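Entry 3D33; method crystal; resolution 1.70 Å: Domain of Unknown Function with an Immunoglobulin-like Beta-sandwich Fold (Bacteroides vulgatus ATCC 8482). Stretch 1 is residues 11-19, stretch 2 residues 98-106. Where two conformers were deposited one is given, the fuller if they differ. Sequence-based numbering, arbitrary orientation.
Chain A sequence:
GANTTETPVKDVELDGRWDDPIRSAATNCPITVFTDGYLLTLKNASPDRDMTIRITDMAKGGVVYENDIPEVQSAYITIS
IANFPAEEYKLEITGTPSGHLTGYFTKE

Stretch 1, residues 11-19: DVELDGRWD
Stretch 2 98-106: SGHLTGYFT

Three glycines face the neighbouring antiparallel segment at positions where a CB would clash. Gly-16 (phi/psi 150/-147) sits opposite Leu-101 with CA atoms 4.5 Å apart; a CB there would lie 2.0 Å from His-100 O. Gly-99 (117/129) brings its CA within 4.3 Å of Trp-18 CA, and a CB would stand 2.8 Å from Trp-18 CE3. At both residues the backbone angles alone call for glycine. At Gly-103 (-144/175) a CB would fall 2.6 Å from Glu-13 O and 3.0 Å from Leu-14 CD2.

The segments run 173° apart, residues 12 to 18 against 99 to 105. Residues 100-106 form a strand with phi from -158 to -116° and psi from 113 to 175°; the first segment turns a corner at Gly-16. Two hydrogen-bonded pairs flank the Gly-16/Leu-101 pair. Asp-15 (-124/145) and Thr-102 (-133/139) exchange bonds: Asp-15 N to Thr-102 O, 2.9 Å, and Thr-102 N to Asp-15 O, 2.9 Å. Arg-17 (-137/132) and His-100 (-158/113) do likewise: Arg-17 N to His-100 O, 3.1 Å, and His-100 N to Arg-17 O, 2.8 Å. Between these pairs, CA-H...O contacts link Leu-101 CA to Asp-15 O and Gly-16 CA to His-100 O, both at 3.3 Å.

Beyond Asp-15 the ladder continues through water: water 1 donates to Glu-13 O (2.7 Å) and accepts from Tyr-104 N (2.9 Å), bridging backbones no longer directly bonded. Water 2 donates to Asp-15 OD2 and Thr-102 O, each at 2.7 Å. Water 3 donates to Asp-15 O (2.9 Å) and lies 2.6 Å from Thr-102 OG1.

Asp-15 (chi1 m), Thr-102 (m), Arg-17 (t) and His-100 (t) share one face of the sheet. The extended Arg-17 side chain (chi1 to chi3 t, chi4 179°) leads away from the second segment and forms a salt bridge with Asp-19, Arg-17 NH2 to Asp-19 OD2, 2.9 Å; Arg-17 NE also bonds Asp-19 OD2 (3.0 Å) and OD1 (3.1 Å).

Buried Leu-101 (chi1 m, chi2 t) is the apolar hub: its CD1 lies 4.2 Å from CD1 of Leu-14 (m, t) and 3.8 Å from CE3 of Trp-18 (t, chi2 -97°). The indole ring approaches obliquely, with Trp-18 CE3 3.6 Å from Gly-99 CA. Val-12 (t) points toward the strand, placing CG2 4.2 Å from CB of Phe-105 (p), whose ring leads away. Together the segments bury 610 Å².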

ATOM      1  N   ASP A  11       4.572  -6.008  -9.831  1.00 20.82           N
ATOM      2  CA  ASP A  11       3.541  -4.995  -9.682  1.00 20.84           C
ATOM      3  C   ASP A  11       2.476  -5.476  -8.708  1.00 20.10           C
ATOM      4  O   ASP A  11       2.042  -6.610  -8.805  1.00 20.43           O
ATOM      5  CB  ASP A  11       2.894  -4.726 -11.031  1.00 22.53           C
ATOM      6  CG  ASP A  11       1.908  -3.581 -10.981  1.00 28.16           C
ATOM      7  OD1 ASP A  11       2.212  -2.560 -10.343  1.00 33.52           O
ATOM      8  OD2 ASP A  11       0.840  -3.704 -11.596  1.00 40.74           O
ATOM      9  N   VAL A  12       2.047  -4.606  -7.797  1.00 19.58           N
ATOM     10  CA  VAL A  12       0.861  -4.858  -6.977  1.00 19.44           C
ATOM     11  C   VAL A  12      -0.232  -3.943  -7.537  1.00 21.93           C
ATOM     12  O   VAL A  12      -0.250  -2.732  -7.300  1.00 19.18           O
ATOM     13  CB  VAL A  12       1.121  -4.656  -5.474  1.00 20.79           C
ATOM     14  CG1 VAL A  12      -0.139  -4.984  -4.661  1.00 21.69           C
ATOM     15  CG2 VAL A  12       2.299  -5.541  -5.006  1.00 18.72           C
ATOM     16  N   GLU A  13      -1.116  -4.523  -8.335  1.00 20.75           N
ATOM     17  CA  GLU A  13      -2.136  -3.750  -9.014  0.50 22.40           C
ATOM     18  C   GLU A  13      -3.099  -3.129  -8.015  1.00 22.52           C
ATOM     19  O   GLU A  13      -3.542  -3.792  -7.092  1.00 22.38           O
ATOM     20  CB  GLU A  13      -2.909  -4.617 -10.004  0.50 22.24           C
ATOM     21  CG  GLU A  13      -4.068  -3.881 -10.665  0.50 24.44           C
ATOM     22  CD  GLU A  13      -4.614  -4.587 -11.887  0.50 26.10           C
ATOM     23  OE1 GLU A  13      -4.473  -5.827 -11.982  0.50 29.04           O
ATOM     24  OE2 GLU A  13      -5.205  -3.894 -12.741  0.50 31.05           O
ATOM     25  N   LEU A  14      -3.434  -1.861  -8.218  1.00 20.66           N
ATOM     26  CA  LEU A  14      -4.349  -1.176  -7.329  1.00 20.63           C
ATOM     27  C   LEU A  14      -5.631  -0.817  -8.054  1.00 21.49           C
ATOM     28  O   LEU A  14      -5.572  -0.359  -9.186  1.00 21.15           O
ATOM     29  CB  LEU A  14      -3.713   0.104  -6.796  1.00 20.02           C
ATOM     30  CG  LEU A  14      -2.413  -0.060  -5.995  1.00 23.87           C
ATOM     31  CD1 LEU A  14      -1.796   1.293  -5.611  1.00 22.04           C
ATOM     32  CD2 LEU A  14      -2.639  -0.927  -4.753  1.00 22.46           C
ATOM     33  N   ASP A  15      -6.763  -1.009  -7.376  1.00 20.16           N
ATOM     34  CA  ASP A  15      -8.088  -0.619  -7.896  1.00 21.49           C
ATOM     35  C   ASP A  15      -8.777   0.318  -6.918  1.00 21.21           C
ATOM     36  O   ASP A  15      -8.573   0.229  -5.724  1.00 20.39           O
ATOM     37  CB  ASP A  15      -8.940  -1.859  -8.116  1.00 22.07           C
ATOM     38  CG  ASP A  15      -8.407  -2.707  -9.227  1.00 27.71           C
ATOM     39  OD1 ASP A  15      -8.480  -2.248 -10.386  1.00 38.44           O
ATOM     40  OD2 ASP A  15      -7.919  -3.818  -8.942  1.00 38.29           O
ATOM     41  N   GLY A  16      -9.530   1.278  -7.437  1.00 19.22           N
ATOM     42  CA  GLY A  16     -10.268   2.176  -6.591  1.00 21.49           C
ATOM     43  C   GLY A  16     -10.434   3.519  -7.230  1.00 25.31           C
ATOM     44  O   GLY A  16     -10.567   3.638  -8.454  1.00 28.92           O
ATOM     45  N   ARG A  17     -10.456   4.533  -6.387  1.00 22.36           N
ATOM     46  CA  ARG A  17     -10.732   5.883  -6.800  1.00 25.38           C
ATOM     47  C   ARG A  17      -9.742   6.766  -6.068  1.00 24.59           C
ATOM     48  O   ARG A  17      -9.562   6.632  -4.872  1.00 25.21           O
ATOM     49  CB  ARG A  17     -12.175   6.220  -6.422  1.00 25.02           C
ATOM     50  CG  ARG A  17     -12.653   7.533  -6.850  1.00 31.80           C
ATOM     51  CD  ARG A  17     -14.136   7.639  -6.607  1.00 29.89           C
ATOM     52  NE  ARG A  17     -14.546   9.028  -6.632  1.00 31.19           N
ATOM     53  CZ  ARG A  17     -15.792   9.449  -6.461  1.00 27.57           C
ATOM     54  NH1 ARG A  17     -16.782   8.588  -6.273  1.00 26.15           N
ATOM     55  NH2 ARG A  17     -16.048  10.750  -6.494  1.00 27.77           N
ATOM     56  N   TRP A  18      -9.094   7.666  -6.784  1.00 25.16           N
ATOM     57  CA  TRP A  18      -8.119   8.571  -6.185  1.00 26.36           C
ATOM     58  C   TRP A  18      -8.324   9.890  -6.925  1.00 30.31           C
ATOM     59  O   TRP A  18      -7.591  10.202  -7.856  1.00 30.05           O
ATOM     60  CB  TRP A  18      -6.688   8.014  -6.351  1.00 25.23           C
ATOM     61  CG  TRP A  18      -5.656   8.651  -5.463  1.00 22.80           C
ATOM     62  CD1 TRP A  18      -4.797   9.670  -5.785  1.00 22.55           C
ATOM     63  CD2 TRP A  18      -5.368   8.303  -4.110  1.00 21.72           C
ATOM     64  NE1 TRP A  18      -4.009   9.984  -4.704  1.00 23.24           N
ATOM     65  CE2 TRP A  18      -4.340   9.160  -3.660  1.00 23.07           C
ATOM     66  CE3 TRP A  18      -5.907   7.377  -3.216  1.00 21.75           C
ATOM     67  CZ2 TRP A  18      -3.822   9.088  -2.363  1.00 23.91           C
ATOM     68  CZ3 TRP A  18      -5.375   7.293  -1.937  1.00 25.11           C
ATOM     69  CH2 TRP A  18      -4.363   8.155  -1.516  1.00 25.92           C
ATOM     70  N   ASP A  19      -9.377  10.611  -6.546  1.00 35.17           N
ATOM     71  CA  ASP A  19      -9.813  11.817  -7.273  1.00 37.79           C
ATOM     72  C   ASP A  19      -8.792  12.943  -7.228  1.00 41.19           C
ATOM     73  O   ASP A  19      -7.978  13.015  -6.305  1.00 37.74           O
ATOM     74  CB  ASP A  19     -11.101  12.384  -6.673  1.00 38.17           C
ATOM     75  CG  ASP A  19     -12.324  11.546  -6.979  1.00 41.81           C
ATOM     76  OD1 ASP A  19     -12.314  10.782  -7.976  1.00 43.27           O
ATOM     77  OD2 ASP A  19     -13.297  11.676  -6.202  1.00 46.57           O
ATOM     78  N   SER A  98     -10.385  12.143   0.935  1.00 20.92           N
ATOM     79  CA  SER A  98     -10.866  11.068   0.056  1.00 19.89           C
ATOM     80  C   SER A  98      -9.739  10.364  -0.663  1.00 21.29           C
ATOM     81  O   SER A  98      -8.589  10.848  -0.696  1.00 19.03           O
ATOM     82  CB  SER A  98     -11.857  11.601  -0.977  1.00 19.52           C
ATOM     83  OG  SER A  98     -11.233  12.447  -1.918  1.00 26.43           O
ATOM     84  N   GLY A  99     -10.100   9.248  -1.283  1.00 20.52           N
ATOM     85  CA  GLY A  99      -9.133   8.374  -1.963  1.00 18.88           C
ATOM     86  C   GLY A  99      -9.082   7.014  -1.327  1.00 20.38           C
ATOM     87  O   GLY A  99      -8.931   6.889  -0.110  1.00 19.78           O
ATOM     88  N   HIS A 100      -9.209   5.958  -2.129  1.00 19.26           N
ATOM     89  CA  HIS A 100      -9.199   4.614  -1.578  1.00 18.79           C
ATOM     90  C   HIS A 100      -8.814   3.634  -2.657  1.00 20.76           C
ATOM     91  O   HIS A 100      -9.557   3.447  -3.614  1.00 23.77           O
ATOM     92  CB  HIS A 100     -10.569   4.240  -1.026  1.00 18.42           C
ATOM     93  CG  HIS A 100     -10.602   2.942  -0.277  1.00 24.22           C
ATOM     94  ND1 HIS A 100     -11.124   2.833   0.997  1.00 32.48           N
ATOM     95  CD2 HIS A 100     -10.187   1.696  -0.619  1.00 40.22           C
ATOM     96  CE1 HIS A 100     -10.999   1.586   1.416  1.00 40.34           C
ATOM     97  NE2 HIS A 100     -10.438   0.874   0.453  1.00 42.27           N
ATOM     98  N   LEU A 101      -7.644   3.038  -2.487  1.00 20.39           N
ATOM     99  CA  LEU A 101      -7.097   2.084  -3.429  1.00 19.37           C
ATOM    100  C   LEU A 101      -6.803   0.797  -2.688  1.00 19.98           C
ATOM    101  O   LEU A 101      -6.354   0.820  -1.536  1.00 20.33           O
ATOM    102  CB  LEU A 101      -5.784   2.616  -4.039  1.00 18.70           C
ATOM    103  CG  LEU A 101      -5.861   3.879  -4.866  1.00 19.35           C
ATOM    104  CD1 LEU A 101      -4.453   4.454  -5.124  1.00 20.91           C
ATOM    105  CD2 LEU A 101      -6.597   3.556  -6.165  1.00 20.62           C
ATOM    106  N   THR A 102      -7.066  -0.314  -3.361  1.00 19.92           N
ATOM    107  CA  THR A 102      -6.863  -1.635  -2.766  1.00 20.46           C
ATOM    108  C   THR A 102      -6.122  -2.547  -3.726  1.00 21.70           C
ATOM    109  O   THR A 102      -6.418  -2.577  -4.934  1.00 21.39           O
ATOM    110  CB  THR A 102      -8.217  -2.304  -2.441  1.00 20.56           C
ATOM    111  OG1 THR A 102      -9.055  -1.383  -1.707  1.00 25.09           O
ATOM    112  CG2 THR A 102      -8.015  -3.609  -1.676  1.00 26.57           C
ATOM    113  N   GLY A 103      -5.192  -3.318  -3.167  1.00 22.22           N
ATOM    114  CA  GLY A 103      -4.503  -4.375  -3.887  1.00 22.17           C
ATOM    115  C   GLY A 103      -4.247  -5.553  -2.971  1.00 20.21           C
ATOM    116  O   GLY A 103      -4.540  -5.522  -1.741  1.00 20.51           O
ATOM    117  N   TYR A 104      -3.720  -6.607  -3.567  1.00 21.72           N
ATOM    118  CA  TYR A 104      -3.472  -7.840  -2.849  1.00 20.84           C
ATOM    119  C   TYR A 104      -2.116  -8.368  -3.233  1.00 23.17           C
ATOM    120  O   TYR A 104      -1.667  -8.235  -4.382  1.00 20.09           O
ATOM    121  CB  TYR A 104      -4.553  -8.887  -3.167  1.00 19.95           C
ATOM    122  CG  TYR A 104      -5.914  -8.475  -2.711  1.00 19.67           C
ATOM    123  CD1 TYR A 104      -6.731  -7.691  -3.507  1.00 22.17           C
ATOM    124  CD2 TYR A 104      -6.386  -8.841  -1.458  1.00 20.07           C
ATOM    125  CE1 TYR A 104      -7.966  -7.270  -3.066  1.00 23.25           C
ATOM    126  CE2 TYR A 104      -7.635  -8.444  -1.023  1.00 23.04           C
ATOM    127  CZ  TYR A 104      -8.418  -7.669  -1.823  1.00 20.93           C
ATOM    128  OH  TYR A 104      -9.667  -7.250  -1.382  1.00 23.31           O
ATOM    129  N   PHE A 105      -1.443  -8.961  -2.263  1.00 20.51           N
ATOM    130  CA  PHE A 105      -0.169  -9.598  -2.544  1.00 19.43           C
ATOM    131  C   PHE A 105       0.017 -10.790  -1.622  1.00 21.53           C
ATOM    132  O   PHE A 105      -0.605 -10.866  -0.565  1.00 19.78           O
ATOM    133  CB  PHE A 105       0.992  -8.602  -2.423  1.00 20.67           C
ATOM    134  CG  PHE A 105       1.262  -8.149  -1.016  1.00 19.76           C
ATOM    135  CD1 PHE A 105       2.129  -8.869  -0.205  1.00 23.97           C
ATOM    136  CD2 PHE A 105       0.610  -7.028  -0.477  1.00 21.62           C
ATOM    137  CE1 PHE A 105       2.369  -8.474   1.105  1.00 24.84           C
ATOM    138  CE2 PHE A 105       0.856  -6.620   0.812  1.00 21.09           C
ATOM    139  CZ  PHE A 105       1.735  -7.370   1.616  1.00 20.52           C
ATOM    140  N   THR A 106       0.873 -11.718  -2.048  1.00 20.02           N
ATOM    141  CA  THR A 106       1.140 -12.935  -1.292  1.00 20.51           C
ATOM    142  C   THR A 106       2.607 -12.970  -0.844  1.00 22.68           C
ATOM    143  O   THR A 106       3.532 -12.750  -1.653  1.00 23.83           O
ATOM    144  CB  THR A 106       0.797 -14.161  -2.125  1.00 23.79           C
ATOM    145  OG1 THR A 106      -0.609 -14.167  -2.400  1.00 24.48           O
ATOM    146  CG2 THR A 106       1.167 -15.442  -1.389  1.00 22.54           C
TER
HETATM  147  O   HOH W   1      -3.587  -6.389  -6.496  1.00 19.49           O
HETATM  148  O   HOH W   2      -7.400  -4.649  -6.439  1.00 30.24           O
HETATM  149  O   HOH W   3     -10.453  -0.108  -3.516  1.00 39.03           O
HETATM  150  O   HOH W   4     -11.193  10.020  -4.323  1.00 32.66           O